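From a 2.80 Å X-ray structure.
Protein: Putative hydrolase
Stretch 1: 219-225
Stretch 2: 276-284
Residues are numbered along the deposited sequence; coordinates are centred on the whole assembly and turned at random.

Stretch 1, residues 219-225: DHTLGYG
Stretch 2, residues 276-284: QYPSTQDAE

One tyrosine does most of the work here: the hydroxyl of Tyr277 reaches across to two consecutive backbone amides while its ring stacks on a histidine. Leu222 N donates to Tyr277 OH at 2.9 Å with a nearly straight N-H...O angle of 165°; Thr221 N donates to the same OH at 3.0 Å, but its 125° angle makes that bond weak. Stretch 1 has no regular helix or strand, and the Thr221 and Leu222 amides both meet the Tyr277 hydroxyl. Its phi/psi values run -76/141 at His220, -78/-40 at Thr221, -82/143 at Leu222, -93/54 at Gly223 and -59/122 at Tyr224, closing with Gly225 at 106/0, where a CB would jam against the preceding carbonyl.

Tyr277 (-61/125; chi1 168°, t; chi2 76°) points toward stretch 1, and His220 (chi1 -63°, m; chi2 -6°) points back. Their rings stack face to face, centroids 3.9 Å apart and planes at 16°, although the CA atoms of His220 and Tyr277 lie 7.9 Å apart. His220 NE2 is hydrogen-bonded elsewhere in the structure.

The second register point sets Leu222 CA 7.0 Å from Thr280 CA. Leu222 (m, t) points toward stretch 2 and packs CD1 against Ala283 CB at 3.4 Å and Tyr277 CZ at 3.8 Å. Tyr224 (chi1 -72°, m; chi2 -76°) adds a third aromatic: its CE2 lies 4.0 Å from Tyr277 CE1, which sits at the edge of the Tyr224 ring, and its OH is 3.4 Å from Pro278 CG.

Pro278 (-78/158) and Ser279 (-70/153) lead into the helix beginning at Thr280 (-53/-45). Ser279 (chi1 67°, p) points away from stretch 1 and caps that helix, its OG accepting from Asp282 N at 3.1 Å. Ala283 N to Ser279 O, 2.8 Å, fixes the first turn, from which Ala283 points its methyl toward stretch 1.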

# COMPACT_ATOMS: atom_id res chain seq x y z
N ASP A 219 -13.13 8.95 14.13
CA ASP A 219 -14.37 8.91 13.36
C ASP A 219 -14.16 9.91 12.19
O ASP A 219 -15.11 10.46 11.65
CB ASP A 219 -15.61 9.20 14.22
CG ASP A 219 -15.72 10.60 14.79
OD1 ASP A 219 -14.69 11.31 14.83
OD2 ASP A 219 -16.84 10.98 15.21
N HIS A 220 -12.89 10.05 11.79
CA HIS A 220 -12.42 11.01 10.81
C HIS A 220 -12.76 10.58 9.41
O HIS A 220 -12.58 9.42 9.03
CB HIS A 220 -10.88 11.20 10.91
CG HIS A 220 -10.38 11.77 12.21
ND1 HIS A 220 -11.25 12.21 13.21
CD2 HIS A 220 -9.11 11.93 12.65
CE1 HIS A 220 -10.48 12.61 14.21
NE2 HIS A 220 -9.19 12.45 13.92
N THR A 221 -13.13 11.57 8.60
CA THR A 221 -13.47 11.43 7.19
C THR A 221 -12.17 11.31 6.37
O THR A 221 -12.10 10.53 5.43
CB THR A 221 -14.37 12.64 6.81
OG1 THR A 221 -15.71 12.25 7.06
CG2 THR A 221 -14.19 13.13 5.37
N LEU A 222 -11.13 12.10 6.74
CA LEU A 222 -9.83 12.11 6.09
C LEU A 222 -9.00 10.93 6.63
O LEU A 222 -9.08 10.61 7.82
CB LEU A 222 -9.11 13.45 6.34
CG LEU A 222 -9.87 14.73 5.92
CD1 LEU A 222 -9.36 15.94 6.67
CD2 LEU A 222 -9.76 14.96 4.42
N GLY A 223 -8.22 10.30 5.76
CA GLY A 223 -7.41 9.15 6.13
C GLY A 223 -6.00 9.46 6.56
O GLY A 223 -5.07 8.90 5.99
N TYR A 224 -5.81 10.36 7.56
CA TYR A 224 -4.46 10.69 8.06
C TYR A 224 -3.81 9.42 8.56
O TYR A 224 -4.40 8.74 9.40
CB TYR A 224 -4.48 11.73 9.17
CG TYR A 224 -4.81 13.13 8.70
CD1 TYR A 224 -3.86 13.90 8.04
CD2 TYR A 224 -6.04 13.72 9.01
CE1 TYR A 224 -4.13 15.22 7.66
CE2 TYR A 224 -6.32 15.03 8.63
CZ TYR A 224 -5.37 15.78 7.94
OH TYR A 224 -5.61 17.08 7.58
N GLY A 225 -2.67 9.07 7.99
CA GLY A 225 -1.93 7.87 8.34
C GLY A 225 -2.00 6.73 7.34
O GLY A 225 -1.39 5.68 7.57
N GLN A 276 -6.95 20.30 16.85
CA GLN A 276 -8.30 20.04 16.35
C GLN A 276 -8.28 19.43 14.95
O GLN A 276 -7.63 19.96 14.05
CB GLN A 276 -9.14 21.34 16.35
CG GLN A 276 -10.65 21.13 16.09
CD GLN A 276 -11.32 20.28 17.16
OE1 GLN A 276 -11.49 20.71 18.31
NE2 GLN A 276 -11.74 19.06 16.80
N TYR A 277 -9.04 18.33 14.76
CA TYR A 277 -9.17 17.67 13.46
C TYR A 277 -9.80 18.66 12.47
O TYR A 277 -10.84 19.24 12.79
CB TYR A 277 -10.03 16.40 13.60
CG TYR A 277 -10.46 15.81 12.27
CD1 TYR A 277 -9.56 15.09 11.49
CD2 TYR A 277 -11.75 15.99 11.79
CE1 TYR A 277 -9.94 14.55 10.26
CE2 TYR A 277 -12.15 15.45 10.57
CZ TYR A 277 -11.24 14.74 9.80
OH TYR A 277 -11.63 14.22 8.60
N PRO A 278 -9.17 18.92 11.31
CA PRO A 278 -9.71 19.95 10.41
C PRO A 278 -10.90 19.50 9.60
O PRO A 278 -11.06 18.31 9.33
CB PRO A 278 -8.53 20.22 9.47
CG PRO A 278 -7.84 18.94 9.39
CD PRO A 278 -7.90 18.38 10.78
N SER A 279 -11.70 20.47 9.12
CA SER A 279 -12.79 20.16 8.21
C SER A 279 -12.17 19.76 6.88
O SER A 279 -11.05 20.19 6.58
CB SER A 279 -13.71 21.37 8.04
OG SER A 279 -13.04 22.42 7.36
N THR A 280 -12.85 18.94 6.08
CA THR A 280 -12.34 18.52 4.76
C THR A 280 -11.96 19.77 3.92
O THR A 280 -10.87 19.81 3.33
CB THR A 280 -13.37 17.63 4.06
OG1 THR A 280 -13.34 16.35 4.71
CG2 THR A 280 -13.10 17.46 2.57
N GLN A 281 -12.84 20.79 3.91
CA GLN A 281 -12.63 22.07 3.21
C GLN A 281 -11.29 22.69 3.64
O GLN A 281 -10.51 23.10 2.78
CB GLN A 281 -13.80 23.02 3.53
CG GLN A 281 -13.80 24.34 2.77
CD GLN A 281 -14.90 25.25 3.29
OE1 GLN A 281 -16.10 24.92 3.19
NE2 GLN A 281 -14.53 26.38 3.90
N ASP A 282 -11.02 22.73 4.97
CA ASP A 282 -9.78 23.28 5.51
C ASP A 282 -8.57 22.40 5.21
O ASP A 282 -7.50 22.94 4.94
CB ASP A 282 -9.88 23.52 7.01
CG ASP A 282 -10.75 24.71 7.37
OD1 ASP A 282 -10.68 25.74 6.65
OD2 ASP A 282 -11.46 24.63 8.40
N ALA A 283 -8.71 21.07 5.26
CA ALA A 283 -7.59 20.18 4.94
C ALA A 283 -7.15 20.37 3.46
O ALA A 283 -5.95 20.35 3.19
CB ALA A 283 -7.96 18.73 5.21
N GLU A 284 -8.10 20.61 2.53
CA GLU A 284 -7.80 20.83 1.11
C GLU A 284 -7.11 22.20 0.87
O GLU A 284 -6.24 22.29 -0.01
CB GLU A 284 -9.08 20.71 0.27
CG GLU A 284 -9.57 19.28 0.18
CD GLU A 284 -10.76 19.06 -0.71
OE1 GLU A 284 -10.85 19.72 -1.77
OE2 GLU A 284 -11.58 18.16 -0.40